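Long-range contacts in mitochondrial enolase superfamily member 1 (Homo sapiens, PDB 4A35), which catalyses the magnesium-dependent dehydration of L-fuconate to 2-keto-3-deoxy-L-fuconate, a step in the breakdown of L-fucose: residues Y188-T193 with A405-P410; G358-C363 with D390-H395; V366-I371 with G414-M419; E178-M183 with D373-S378; D203-L208 with Q236-M241. One frame throughout, in Å; residues are numbered along the deposited sequence.

Interaction 1 of 5, residues Y188-T193 with A405-P410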
# COMPACT_ATOMS: atom_id res chain seq x y z
N TYR A 188 -9.03 -30.69 -4.52
CA TYR A 188 -8.22 -29.73 -5.28
C TYR A 188 -6.74 -30.01 -5.04
O TYR A 188 -6.32 -30.03 -3.90
CB TYR A 188 -8.58 -28.28 -4.90
CG TYR A 188 -8.13 -27.31 -5.98
CD1 TYR A 188 -6.79 -26.95 -6.10
CD2 TYR A 188 -9.01 -26.88 -6.97
CE1 TYR A 188 -6.34 -26.16 -7.16
CE2 TYR A 188 -8.58 -26.08 -8.03
CZ TYR A 188 -7.24 -25.70 -8.11
OH TYR A 188 -6.82 -24.93 -9.15
N PRO A 189 -5.95 -30.20 -6.13
CA PRO A 189 -4.54 -30.62 -5.96
C PRO A 189 -3.73 -29.58 -5.17
O PRO A 189 -3.90 -28.38 -5.38
CB PRO A 189 -4.05 -30.75 -7.41
CG PRO A 189 -4.96 -29.79 -8.22
CD PRO A 189 -6.30 -30.13 -7.57
N ALA A 190 -2.90 -30.07 -4.22
CA ALA A 190 -2.07 -29.19 -3.38
C ALA A 190 -0.57 -29.49 -3.49
O ALA A 190 -0.15 -30.52 -4.01
CB ALA A 190 -2.50 -29.32 -1.91
N TYR A 191 0.23 -28.54 -3.02
CA TYR A 191 1.67 -28.74 -2.85
C TYR A 191 1.96 -28.42 -1.41
O TYR A 191 1.18 -27.65 -0.79
CB TYR A 191 2.50 -27.86 -3.81
CG TYR A 191 2.50 -26.37 -3.55
CD1 TYR A 191 3.48 -25.78 -2.74
CD2 TYR A 191 1.67 -25.51 -4.28
CE1 TYR A 191 3.54 -24.40 -2.56
CE2 TYR A 191 1.79 -24.11 -4.17
CZ TYR A 191 2.72 -23.57 -3.30
OH TYR A 191 2.82 -22.22 -3.15
N THR A 192 3.05 -28.98 -0.88
CA THR A 192 3.44 -28.71 0.49
C THR A 192 4.63 -27.69 0.59
O THR A 192 5.61 -27.76 -0.14
CB THR A 192 3.75 -30.00 1.27
OG1 THR A 192 3.99 -29.61 2.62
CG2 THR A 192 4.97 -30.80 0.68
N THR A 193 4.53 -26.80 1.59
CA THR A 193 5.59 -25.83 1.91
C THR A 193 6.27 -26.30 3.23
O THR A 193 7.14 -25.62 3.76
CB THR A 193 4.99 -24.41 1.92
OG1 THR A 193 4.53 -24.19 0.59
CG2 THR A 193 6.04 -23.27 2.25
N ALA A 405 -3.02 -35.54 -0.78
CA ALA A 405 -2.42 -34.24 -1.12
C ALA A 405 -3.42 -33.36 -1.93
O ALA A 405 -3.04 -32.70 -2.91
CB ALA A 405 -1.12 -34.45 -1.90
N SER A 406 -4.70 -33.41 -1.53
CA SER A 406 -5.77 -32.64 -2.18
C SER A 406 -6.69 -32.09 -1.14
O SER A 406 -6.99 -32.78 -0.15
CB SER A 406 -6.58 -33.47 -3.18
OG SER A 406 -5.76 -34.15 -4.12
N TYR A 407 -7.21 -30.87 -1.42
CA TYR A 407 -8.19 -30.20 -0.58
C TYR A 407 -9.59 -30.79 -0.82
O TYR A 407 -10.17 -30.52 -1.88
CB TYR A 407 -8.21 -28.69 -0.90
CG TYR A 407 -7.11 -27.90 -0.24
CD1 TYR A 407 -7.30 -27.32 1.02
CD2 TYR A 407 -5.89 -27.68 -0.89
CE1 TYR A 407 -6.34 -26.46 1.57
CE2 TYR A 407 -4.91 -26.85 -0.33
CZ TYR A 407 -5.13 -26.26 0.91
OH TYR A 407 -4.20 -25.43 1.49
N MET A 408 -10.15 -31.49 0.16
CA MET A 408 -11.51 -31.98 0.01
C MET A 408 -12.46 -30.80 0.28
O MET A 408 -12.21 -30.03 1.23
CB MET A 408 -11.75 -33.18 0.95
CG MET A 408 -10.80 -34.33 0.67
SD MET A 408 -10.68 -34.87 -1.07
CE MET A 408 -12.35 -35.51 -1.31
N PRO A 409 -13.46 -30.57 -0.60
CA PRO A 409 -14.35 -29.40 -0.43
C PRO A 409 -15.03 -29.32 0.94
O PRO A 409 -15.68 -30.29 1.35
CB PRO A 409 -15.40 -29.57 -1.55
CG PRO A 409 -14.74 -30.44 -2.57
CD PRO A 409 -13.90 -31.41 -1.75
N PRO A 410 -14.94 -28.17 1.62
CA PRO A 410 -15.64 -28.03 2.92
C PRO A 410 -17.14 -28.36 2.83
O PRO A 410 -17.80 -28.00 1.85
CB PRO A 410 -15.44 -26.55 3.28
CG PRO A 410 -14.12 -26.20 2.63
CD PRO A 410 -14.14 -26.96 1.30
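Tyr188 and Tyr407 face each other as an antiparallel hydrogen-bonded pair joining strands 188-192 and 406-408. Tyr188 N donates to Tyr407 O at 2.9 Å, and Tyr407 N returns a bond to Tyr188 O at 2.8 Å. Two residues on, Ala190 N reaches Ala405 O at 2.9 Å; between these bonds Pro189 and Ser406 form the non-hydrogen-bonded pair, where Ser406 CA comes to 3.2 Å from Tyr188 O in a CA-H...O contact. Followed outward, Tyr407 CB lies 4.0 Å from Tyr188 CB. Tyr407 CG is anti to the carbonyl carbon (chi1 -81°), the ring edge passes Tyr188 O near its plane, and CD2 and then CE2 run beside Ala190 CB, CE2 at 3.8 Å. At the tip, OH is hydrogen-bonded to Glu387 O. On the same face, the Tyr188 side chain leads away to a magnesium site shared with Asp373 and Ser380. Because Pro189 lies at the non-hydrogen-bonded position, its missing amide hydrogen costs this strand pair no bond; the cross-strand bonds come from residues 188 and 190.

Interaction 2 of 5, residues G358-C363 with D390-H395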
# COMPACT_ATOMS: atom_id res chain seq x y z
N GLY A 358 -1.28 -21.07 3.92
CA GLY A 358 -0.47 -21.24 5.12
C GLY A 358 -0.87 -20.21 6.17
O GLY A 358 -2.06 -19.90 6.31
N GLY A 359 0.11 -19.67 6.90
CA GLY A 359 -0.20 -18.69 7.93
C GLY A 359 -1.23 -19.16 8.94
O GLY A 359 -1.20 -20.31 9.35
N VAL A 360 -2.14 -18.26 9.36
CA VAL A 360 -3.29 -18.53 10.24
C VAL A 360 -4.53 -18.59 9.39
O VAL A 360 -5.06 -17.52 9.02
CB VAL A 360 -3.50 -17.43 11.37
CG1 VAL A 360 -4.64 -17.85 12.32
CG2 VAL A 360 -2.23 -17.18 12.13
N GLY A 361 -5.02 -19.79 9.11
CA GLY A 361 -6.29 -19.94 8.40
C GLY A 361 -6.35 -19.59 6.93
O GLY A 361 -7.43 -19.70 6.34
N LEU A 362 -5.23 -19.18 6.28
CA LEU A 362 -5.31 -18.90 4.82
C LEU A 362 -5.75 -20.16 4.02
O LEU A 362 -6.52 -20.00 3.07
CB LEU A 362 -3.96 -18.40 4.29
CG LEU A 362 -3.38 -17.12 4.97
CD1 LEU A 362 -2.01 -16.72 4.33
CD2 LEU A 362 -4.38 -15.91 4.85
N CYS A 363 -5.27 -21.37 4.40
CA CYS A 363 -5.70 -22.64 3.74
C CYS A 363 -7.25 -22.77 3.84
O CYS A 363 -7.93 -23.06 2.83
CB CYS A 363 -5.03 -23.86 4.38
SG CYS A 363 -3.22 -23.87 4.26
N ASP A 390 1.21 -27.17 6.99
CA ASP A 390 0.69 -28.01 8.10
C ASP A 390 0.51 -27.30 9.48
O ASP A 390 0.29 -28.00 10.48
CB ASP A 390 1.60 -29.24 8.31
CG ASP A 390 3.07 -28.93 8.66
OD1 ASP A 390 3.55 -27.82 8.28
OD2 ASP A 390 3.75 -29.81 9.24
N HIS A 391 0.54 -25.97 9.49
CA HIS A 391 0.43 -25.11 10.69
C HIS A 391 -1.02 -24.82 11.18
O HIS A 391 -1.85 -24.41 10.37
CB HIS A 391 1.08 -23.73 10.37
CG HIS A 391 2.57 -23.60 10.57
ND1 HIS A 391 3.48 -24.27 9.75
CD2 HIS A 391 3.25 -22.79 11.41
CE1 HIS A 391 4.67 -23.87 10.15
NE2 HIS A 391 4.59 -22.97 11.15
N LEU A 392 -1.28 -24.94 12.54
CA LEU A 392 -2.40 -24.29 13.25
C LEU A 392 -3.85 -24.59 12.87
O LEU A 392 -4.78 -23.90 13.36
CB LEU A 392 -2.19 -22.75 13.11
CG LEU A 392 -0.79 -22.19 13.54
CD1 LEU A 392 -0.67 -20.66 13.21
CD2 LEU A 392 -0.48 -22.50 15.02
N HIS A 393 -4.08 -25.60 12.07
CA HIS A 393 -5.44 -26.01 11.70
C HIS A 393 -6.28 -26.45 12.91
O HIS A 393 -7.49 -26.28 12.87
CB HIS A 393 -5.41 -27.14 10.66
CG HIS A 393 -4.61 -26.79 9.45
ND1 HIS A 393 -5.06 -25.85 8.53
CD2 HIS A 393 -3.34 -27.14 9.12
CE1 HIS A 393 -4.08 -25.71 7.65
NE2 HIS A 393 -3.03 -26.48 7.96
N GLU A 394 -5.63 -26.94 14.00
CA GLU A 394 -6.31 -27.39 15.23
C GLU A 394 -7.04 -26.20 15.95
O GLU A 394 -7.88 -26.45 16.81
CB GLU A 394 -5.31 -28.08 16.21
CG GLU A 394 -4.19 -27.21 16.78
CD GLU A 394 -2.95 -27.01 15.92
OE1 GLU A 394 -3.00 -27.33 14.71
OE2 GLU A 394 -1.91 -26.57 16.45
N HIS A 395 -6.75 -24.94 15.54
CA HIS A 395 -7.38 -23.77 16.18
C HIS A 395 -8.64 -23.33 15.43
O HIS A 395 -9.33 -22.42 15.90
CB HIS A 395 -6.38 -22.61 16.31
CG HIS A 395 -5.15 -22.97 17.09
ND1 HIS A 395 -5.22 -23.40 18.40
CD2 HIS A 395 -3.86 -23.03 16.69
CE1 HIS A 395 -3.98 -23.66 18.77
NE2 HIS A 395 -3.12 -23.42 17.80
O HOH W 1 -1.36 -22.92 7.91
O HOH W 2 -4.51 -22.63 9.81
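The backbones of Gly359-Val360 and His391-Leu392 approach without strand pairing, the nearest CA atoms being Val360 and Leu392 at 6.6 Å. Both are loops of the enolase-superfamily C-terminal domain: Gly361 is the N-cap of helix 362-377, and Gly358 belongs to the substrate-binding residues inferred by similarity. Positive phi at Gly359 and Gly361 favours glycine in this turn. Two waters span the gap. Water 1 lies 3.0 Å from Gly359 O and 2.9 Å from His391 O, while water 2 accepts from Gly361 N at 3.0 Å and approaches the same His391 O, bringing the helix N-cap within one water of the opposite loop. Among the side chains, Val360 and Leu392 cross at a slant, the CD1 branch of Leu392 also lying against Gly359 O. The His393 ring is held by Glu364 at ND1 and Val389 O at NE2, and turns its edge to Cys363. There CE1 lies 3.9 Å from Cys363 CB, and Cys363 SG stands 5.0 Å from the His393 ring centroid, 88° off the ring normal.

Interaction 3 of 5, residues V366-I371 with G414-M419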
# COMPACT_ATOMS: atom_id res chain seq x y z
N VAL A 366 -8.88 -19.78 1.44
CA VAL A 366 -8.54 -19.74 0.03
C VAL A 366 -9.01 -21.01 -0.75
O VAL A 366 -9.33 -20.89 -1.92
CB VAL A 366 -7.08 -19.39 -0.20
CG1 VAL A 366 -6.17 -20.62 -0.22
CG2 VAL A 366 -6.95 -18.52 -1.47
N GLN A 367 -9.10 -22.16 -0.08
CA GLN A 367 -9.59 -23.42 -0.72
C GLN A 367 -11.02 -23.16 -1.35
O GLN A 367 -11.31 -23.68 -2.41
CB GLN A 367 -9.64 -24.57 0.33
CG GLN A 367 -10.63 -24.32 1.47
CD GLN A 367 -10.72 -25.49 2.44
OE1 GLN A 367 -10.42 -26.65 2.09
NE2 GLN A 367 -11.03 -25.17 3.69
N HIS A 368 -11.89 -22.34 -0.68
CA HIS A 368 -13.22 -22.05 -1.22
C HIS A 368 -13.10 -21.31 -2.55
O HIS A 368 -13.88 -21.56 -3.46
CB HIS A 368 -14.03 -21.16 -0.22
CG HIS A 368 -14.46 -21.85 1.03
ND1 HIS A 368 -15.73 -22.43 1.13
CD2 HIS A 368 -13.81 -22.01 2.20
CE1 HIS A 368 -15.78 -22.95 2.35
NE2 HIS A 368 -14.66 -22.70 3.04
N LEU A 369 -12.18 -20.35 -2.61
CA LEU A 369 -12.05 -19.51 -3.80
C LEU A 369 -11.55 -20.34 -5.01
O LEU A 369 -12.03 -20.15 -6.14
CB LEU A 369 -11.12 -18.31 -3.52
CG LEU A 369 -11.58 -17.36 -2.39
CD1 LEU A 369 -10.48 -16.26 -2.10
CD2 LEU A 369 -12.89 -16.72 -2.69
N ILE A 370 -10.57 -21.22 -4.79
CA ILE A 370 -9.99 -21.98 -5.90
C ILE A 370 -10.91 -23.16 -6.33
O ILE A 370 -10.94 -23.47 -7.53
CB ILE A 370 -8.53 -22.39 -5.61
CG1 ILE A 370 -7.75 -22.59 -6.93
CG2 ILE A 370 -8.36 -23.57 -4.62
CD1 ILE A 370 -7.58 -21.25 -7.89
N ILE A 371 -11.70 -23.74 -5.39
CA ILE A 371 -12.68 -24.76 -5.76
C ILE A 371 -13.74 -24.06 -6.66
O ILE A 371 -14.12 -24.61 -7.69
CB ILE A 371 -13.24 -25.46 -4.53
CG1 ILE A 371 -12.15 -26.42 -3.93
CG2 ILE A 371 -14.57 -26.19 -4.83
CD1 ILE A 371 -12.46 -26.84 -2.53
N GLY A 414 -20.60 -21.74 5.76
CA GLY A 414 -19.64 -20.70 6.12
C GLY A 414 -18.35 -20.68 5.32
O GLY A 414 -18.20 -21.42 4.32
N TYR A 415 -17.41 -19.77 5.73
CA TYR A 415 -16.16 -19.55 5.00
C TYR A 415 -14.97 -20.29 5.69
O TYR A 415 -13.81 -20.03 5.36
CB TYR A 415 -15.93 -18.03 4.92
CG TYR A 415 -14.96 -17.53 3.87
CD1 TYR A 415 -14.47 -18.39 2.87
CD2 TYR A 415 -14.54 -16.21 3.86
CE1 TYR A 415 -13.53 -17.96 1.96
CE2 TYR A 415 -13.64 -15.74 2.91
CZ TYR A 415 -13.08 -16.65 2.00
OH TYR A 415 -12.22 -16.21 1.03
N SER A 416 -15.28 -21.20 6.68
CA SER A 416 -14.24 -21.94 7.47
C SER A 416 -13.32 -20.95 8.24
O SER A 416 -12.17 -21.30 8.56
CB SER A 416 -13.34 -22.81 6.58
OG SER A 416 -14.12 -23.64 5.74
N THR A 417 -13.81 -19.74 8.49
CA THR A 417 -13.07 -18.67 9.22
C THR A 417 -13.16 -18.86 10.75
O THR A 417 -12.39 -18.25 11.50
CB THR A 417 -13.70 -17.29 8.90
OG1 THR A 417 -15.11 -17.49 8.98
CG2 THR A 417 -13.36 -16.76 7.50
N GLU A 418 -14.20 -19.57 11.22
CA GLU A 418 -14.47 -19.66 12.64
C GLU A 418 -13.34 -20.32 13.45
O GLU A 418 -12.88 -21.42 13.11
CB GLU A 418 -15.79 -20.40 12.91
CG GLU A 418 -16.20 -20.31 14.37
CD GLU A 418 -17.66 -20.65 14.57
OE1 GLU A 418 -18.38 -20.83 13.55
OE2 GLU A 418 -18.05 -20.83 15.74
N MET A 419 -12.87 -19.60 14.51
CA MET A 419 -11.82 -20.16 15.34
C MET A 419 -12.42 -20.70 16.61
O MET A 419 -13.48 -20.25 17.06
CB MET A 419 -10.74 -19.12 15.65
CG MET A 419 -10.00 -18.70 14.37
SD MET A 419 -8.65 -17.50 14.68
CE MET A 419 -7.34 -18.65 15.32
O HOH W 3 -12.64 -25.96 6.08
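Ser416 OG is gripped by His368 NE2 at 2.9 Å in a nearly straight bond (175°) and by water 3 at 2.8 Å. The water also makes a weak bond to Gln367 NE2, whose stronger partner is Glu364 O. Ser416 OG lies near the plane of the imidazole, at its edge, whereas Tyr415 CA sits over one face of that ring. Tyr415 CG is anti to the backbone N (chi1 -162°), and although CB points away from helix 362-377, the ring returns to it. Its edge is directed at the face of His368 in an offset edge-to-face pair: planes 73° apart, centroids 5.5 Å apart, with Tyr415 CD1 3.7 Å from His368 CD2. Farther out, Tyr415 OH packs on Leu369 CD1 at 3.6 Å. ND1 of His368 is bonded to Trp136 N in helix 135-141. With a backbone amide at ND1, that nitrogen is probably the acceptor in a neutral imidazole protonated at NE2, which would then donate to Ser416 and tie helix 362-377 to the loop before helix 421-427, both in the enolase-superfamily C-terminal domain.

Interaction 4 of 5, residues E178-M183 with D373-S378. With EDO (1,2-ethanediol), chain G.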
# COMPACT_ATOMS: atom_id res chain seq x y z
N GLU A 178 -20.43 -31.68 -13.44
CA GLU A 178 -19.33 -32.65 -13.61
C GLU A 178 -18.09 -32.18 -12.81
O GLU A 178 -17.50 -32.98 -12.08
CB GLU A 178 -18.99 -32.86 -15.10
CG GLU A 178 -20.11 -33.59 -15.88
CD GLU A 178 -21.27 -32.72 -16.36
OE1 GLU A 178 -21.29 -31.50 -16.06
OE2 GLU A 178 -22.20 -33.27 -16.99
N ARG A 179 -17.75 -30.87 -12.88
CA ARG A 179 -16.61 -30.33 -12.12
C ARG A 179 -16.87 -30.33 -10.60
O ARG A 179 -15.96 -30.69 -9.83
CB ARG A 179 -16.22 -28.96 -12.63
CG ARG A 179 -15.58 -29.11 -14.03
CD ARG A 179 -14.89 -27.83 -14.47
NE ARG A 179 -15.82 -26.69 -14.61
CZ ARG A 179 -16.65 -26.49 -15.64
NH1 ARG A 179 -16.69 -27.36 -16.65
NH2 ARG A 179 -17.44 -25.42 -15.67
N GLU A 180 -18.10 -29.99 -10.16
CA GLU A 180 -18.40 -30.08 -8.73
C GLU A 180 -18.30 -31.56 -8.27
O GLU A 180 -17.68 -31.81 -7.23
CB GLU A 180 -19.76 -29.47 -8.39
CG GLU A 180 -20.08 -29.63 -6.91
CD GLU A 180 -21.35 -28.92 -6.49
OE1 GLU A 180 -21.71 -27.92 -7.15
OE2 GLU A 180 -21.97 -29.35 -5.49
N LYS A 181 -18.81 -32.54 -9.07
CA LYS A 181 -18.66 -33.96 -8.73
C LYS A 181 -17.21 -34.34 -8.59
O LYS A 181 -16.86 -35.02 -7.61
CB LYS A 181 -19.33 -34.89 -9.77
CG LYS A 181 -20.68 -35.43 -9.35
CD LYS A 181 -21.79 -34.90 -10.25
CE LYS A 181 -23.09 -35.66 -10.10
NZ LYS A 181 -24.16 -35.07 -10.94
N GLN A 182 -16.35 -33.86 -9.50
CA GLN A 182 -14.90 -34.14 -9.51
C GLN A 182 -14.22 -33.63 -8.21
O GLN A 182 -13.43 -34.35 -7.57
CB GLN A 182 -14.26 -33.48 -10.74
CG GLN A 182 -12.73 -33.52 -10.76
CD GLN A 182 -12.18 -34.93 -10.75
OE1 GLN A 182 -12.72 -35.85 -11.38
NE2 GLN A 182 -11.05 -35.11 -10.07
N MET A 183 -14.58 -32.41 -7.82
CA MET A 183 -14.09 -31.76 -6.61
C MET A 183 -14.49 -32.57 -5.37
O MET A 183 -13.64 -32.85 -4.54
CB MET A 183 -14.59 -30.30 -6.52
CG MET A 183 -13.84 -29.40 -7.46
SD MET A 183 -12.01 -29.18 -7.14
CE MET A 183 -11.30 -30.39 -8.27
N ASP A 373 -13.21 -21.37 -8.45
CA ASP A 373 -12.51 -21.08 -9.70
C ASP A 373 -12.62 -22.31 -10.66
O ASP A 373 -12.99 -22.15 -11.84
CB ASP A 373 -11.03 -20.73 -9.45
CG ASP A 373 -10.33 -20.49 -10.76
OD1 ASP A 373 -10.68 -19.51 -11.44
OD2 ASP A 373 -9.49 -21.34 -11.16
N TYR A 374 -12.25 -23.50 -10.17
CA TYR A 374 -12.32 -24.71 -10.99
C TYR A 374 -13.73 -25.00 -11.51
O TYR A 374 -13.91 -25.29 -12.71
CB TYR A 374 -11.82 -25.96 -10.22
CG TYR A 374 -11.94 -27.24 -11.04
CD1 TYR A 374 -11.14 -27.44 -12.17
CD2 TYR A 374 -12.88 -28.22 -10.73
CE1 TYR A 374 -11.26 -28.59 -12.95
CE2 TYR A 374 -13.01 -29.38 -11.50
CZ TYR A 374 -12.19 -29.56 -12.60
OH TYR A 374 -12.34 -30.70 -13.36
N ILE A 375 -14.72 -25.00 -10.61
CA ILE A 375 -16.09 -25.36 -10.99
C ILE A 375 -16.71 -24.30 -11.94
O ILE A 375 -17.37 -24.68 -12.91
CB ILE A 375 -16.98 -25.57 -9.74
CG1 ILE A 375 -16.49 -26.79 -8.91
CG2 ILE A 375 -18.47 -25.70 -10.15
CD1 ILE A 375 -17.11 -26.85 -7.48
N SER A 376 -16.52 -23.00 -11.64
CA SER A 376 -17.28 -21.96 -12.35
C SER A 376 -16.49 -20.98 -13.20
O SER A 376 -17.13 -20.18 -13.91
CB SER A 376 -18.09 -21.16 -11.33
OG SER A 376 -19.04 -21.97 -10.64
N VAL A 377 -15.15 -20.91 -13.09
CA VAL A 377 -14.43 -19.84 -13.82
C VAL A 377 -13.41 -20.40 -14.81
O VAL A 377 -13.62 -20.23 -16.01
CB VAL A 377 -13.78 -18.79 -12.85
CG1 VAL A 377 -13.02 -17.69 -13.62
CG2 VAL A 377 -14.83 -18.15 -11.94
N SER A 378 -12.28 -20.97 -14.33
CA SER A 378 -11.25 -21.50 -15.25
C SER A 378 -11.66 -22.85 -15.86
O SER A 378 -11.20 -23.17 -16.94
CB SER A 378 -9.91 -21.61 -14.56
OG SER A 378 -10.04 -22.52 -13.48
C1 EDO G . -9.99 -31.10 -16.26
O1 EDO G . -11.05 -30.42 -15.63
C2 EDO G . -8.66 -30.91 -15.51
O2 EDO G . -8.05 -29.73 -15.98
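Arg179 meets Tyr374 and Ile375 with both its aliphatic chain and its guanidinium. NE and NH2 grip Ile375 O side-on, at 3.1 Å and 2.9 Å respectively, arriving from the same face of that carbonyl's plane; NE makes a weak bond to Tyr374 O. The bend at chi3 (-62°) places NE toward these carbonyls, near the C-terminal end of helix 362-377, where the positive charge probably interacts favourably with the helix dipole. Nearer the backbone, Arg179 CD lies over one face of the Tyr374 ring in a CH-pi contact, 3.9 Å from the ring centroid. Arg179 CB comes to 3.4 Å from Tyr374 CE2. Met183 adds an oblique Met-aromatic contact, its SD 4.8 Å from the centroid of the Tyr374 ring, while Ile375 CD1 packs on Glu180 CA at 3.7 Å. In the next layer, Ile174 O holds Arg179 NH1 and Lys137 forms a salt bridge with Glu180. Tyr374 OH bonds a 1,2-ethanediol, probably from crystallisation, which also binds Leu381 N. Asp373, which belongs to the magnesium site with Tyr188 and Ser380, accepts a hydrogen bond from Ser378 OG at OD2; its O takes both Val377 N and Ser378 N in a pi-type turn. Helices 176-186 and 362-377 thus form an antiparallel pair, their segment axes 8.8 Å apart at 176°.

Interaction 5 of 5, residues D203-L208 with Q236-M241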
# COMPACT_ATOMS: atom_id res chain seq x y z
N ASP A 203 20.00 -33.30 8.18
CA ASP A 203 19.22 -34.38 8.78
C ASP A 203 17.77 -33.98 8.96
O ASP A 203 16.88 -34.74 8.54
CB ASP A 203 19.83 -34.80 10.12
CG ASP A 203 21.10 -35.62 9.99
OD1 ASP A 203 21.35 -36.18 8.88
OD2 ASP A 203 21.83 -35.77 11.00
N THR A 204 17.51 -32.81 9.55
CA THR A 204 16.13 -32.34 9.75
C THR A 204 15.37 -32.25 8.41
O THR A 204 14.22 -32.70 8.28
CB THR A 204 16.12 -30.97 10.43
OG1 THR A 204 16.62 -31.11 11.75
CG2 THR A 204 14.73 -30.36 10.48
N LEU A 205 16.03 -31.64 7.41
CA LEU A 205 15.39 -31.45 6.11
C LEU A 205 15.12 -32.83 5.45
O LEU A 205 14.05 -33.02 4.87
CB LEU A 205 16.24 -30.56 5.21
CG LEU A 205 15.72 -30.29 3.81
CD1 LEU A 205 14.32 -29.72 3.83
CD2 LEU A 205 16.70 -29.38 3.06
N LYS A 206 16.10 -33.79 5.54
CA LYS A 206 15.88 -35.12 4.98
C LYS A 206 14.67 -35.81 5.66
O LYS A 206 13.88 -36.44 4.98
CB LYS A 206 17.14 -36.01 5.09
CG LYS A 206 18.30 -35.51 4.23
CD LYS A 206 19.64 -36.09 4.66
CE LYS A 206 20.75 -35.62 3.75
NZ LYS A 206 22.09 -36.19 4.12
N GLN A 207 14.53 -35.64 6.99
CA GLN A 207 13.42 -36.22 7.78
C GLN A 207 12.05 -35.66 7.33
O GLN A 207 11.11 -36.44 7.09
CB GLN A 207 13.65 -35.96 9.28
CG GLN A 207 14.73 -36.88 9.88
CD GLN A 207 15.16 -36.59 11.30
OE1 GLN A 207 15.35 -35.45 11.74
NE2 GLN A 207 15.42 -37.66 12.04
N LEU A 208 11.95 -34.33 7.17
CA LEU A 208 10.70 -33.68 6.71
C LEU A 208 10.31 -34.14 5.30
O LEU A 208 9.12 -34.45 5.06
CB LEU A 208 10.85 -32.17 6.74
CG LEU A 208 10.99 -31.56 8.13
CD1 LEU A 208 11.45 -30.14 8.00
CD2 LEU A 208 9.68 -31.68 8.93
N GLN A 236 19.55 -29.23 -3.29
CA GLN A 236 20.20 -30.53 -3.58
C GLN A 236 19.55 -31.66 -2.75
O GLN A 236 19.16 -32.69 -3.30
CB GLN A 236 21.71 -30.49 -3.34
CG GLN A 236 22.45 -31.74 -3.88
CD GLN A 236 22.34 -31.83 -5.38
OE1 GLN A 236 22.80 -30.97 -6.11
NE2 GLN A 236 21.66 -32.83 -5.88
N ILE A 237 19.39 -31.43 -1.45
CA ILE A 237 18.77 -32.42 -0.56
C ILE A 237 17.34 -32.73 -1.02
O ILE A 237 16.98 -33.90 -1.14
CB ILE A 237 18.83 -31.98 0.93
CG1 ILE A 237 20.28 -32.09 1.46
CG2 ILE A 237 17.84 -32.77 1.81
CD1 ILE A 237 20.58 -31.24 2.62
N ILE A 238 16.52 -31.69 -1.29
CA ILE A 238 15.13 -31.94 -1.65
C ILE A 238 15.07 -32.68 -3.00
O ILE A 238 14.38 -33.69 -3.11
CB ILE A 238 14.29 -30.64 -1.64
CG1 ILE A 238 14.25 -30.05 -0.20
CG2 ILE A 238 12.87 -30.91 -2.17
CD1 ILE A 238 13.66 -28.54 -0.18
N ARG A 239 15.76 -32.16 -4.02
CA ARG A 239 15.74 -32.74 -5.36
C ARG A 239 16.24 -34.22 -5.34
O ARG A 239 15.62 -35.03 -6.03
CB ARG A 239 16.52 -31.84 -6.36
CG ARG A 239 16.43 -32.25 -7.84
CD ARG A 239 15.03 -32.56 -8.31
NE ARG A 239 14.38 -31.41 -8.94
CZ ARG A 239 13.12 -31.40 -9.31
NH1 ARG A 239 12.33 -32.45 -9.06
NH2 ARG A 239 12.61 -30.34 -9.92
N ASP A 240 17.23 -34.57 -4.48
CA ASP A 240 17.70 -35.95 -4.33
C ASP A 240 16.67 -36.85 -3.62
O ASP A 240 16.63 -38.05 -3.90
CB ASP A 240 19.02 -36.00 -3.54
CG ASP A 240 20.25 -35.46 -4.27
OD1 ASP A 240 20.18 -35.26 -5.53
OD2 ASP A 240 21.26 -35.19 -3.58
N MET A 241 15.89 -36.28 -2.65
CA MET A 241 14.86 -37.04 -1.91
C MET A 241 13.64 -37.28 -2.80
O MET A 241 13.09 -38.38 -2.79
CB MET A 241 14.38 -36.32 -0.63
CG MET A 241 15.38 -36.22 0.54
SD MET A 241 15.85 -37.76 1.36
CE MET A 241 14.27 -38.25 2.10
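Leu205 and Lys206 of helix 202-214 pack against Ile237, Ile238 and Met241 of helix 228-242, two neighbouring outer helices of the enolase-superfamily barrel domain. Strand 219-223 lies between them in the chain and belongs to the parallel sheet. The short helical segments run in broadly the same direction, crossing at -32° with axes 9.8 Å apart, and contact each other mostly through side chains.

The apolar contacts centre on Leu205. Its CG is anti to the backbone N (chi1 179°), from where the two methyl branches divide their partners: CD2 lies 3.8 Å from Ile237 CG2, and CD1 lies 4.0 Å from Ile238 CG1. Leu205 and Ile237 meet at a slant, whereas Leu205 and Ile238 cross at about a right angle. The same Ile237 CG2 methyl also receives the aliphatic part of Lys206, with Lys206 CG at 3.7 Å, so this single methyl lies against two successive residues of the facing helix. Ile238 continues inward to Leu248 of strand 247-251, linking the helix pair to the barrel wall.

A polar bond within helix 228-242 runs from Gln236 NE2 to Asp240 OD1 at 2.9 Å, one turn along.

Contact between a side chain and the backbone comes from Met241, bent at chi2 and chi3, whose terminal methyl CE lies 3.4 Å from Lys206 O.

Helix 362-377 is common to interactions 2, 3 and 4, which use its N-terminal end, its middle and its C-terminal end. Interaction 1 touches all three: Tyr407 OH lies 3.3 Å from Cys363 SG, Tyr407 CD1 lies 3.4 Å from Gln367 OE1, and Tyr188 CD2 lies 3.8 Å from Met183 SD. Interactions 1 and 4 also share one magnesium site, through Tyr188 and Asp373; it is distinct from the Asp251, Glu277 and Glu306 site. Interaction 2 holds a substrate-binding residue inferred by similarity, Gly358. Interaction 5 stands apart, its centre about 35 Å from that of interaction 4, yet Ile238 is about 8 Å from the probable catalytic Lys223, side chain to side chain.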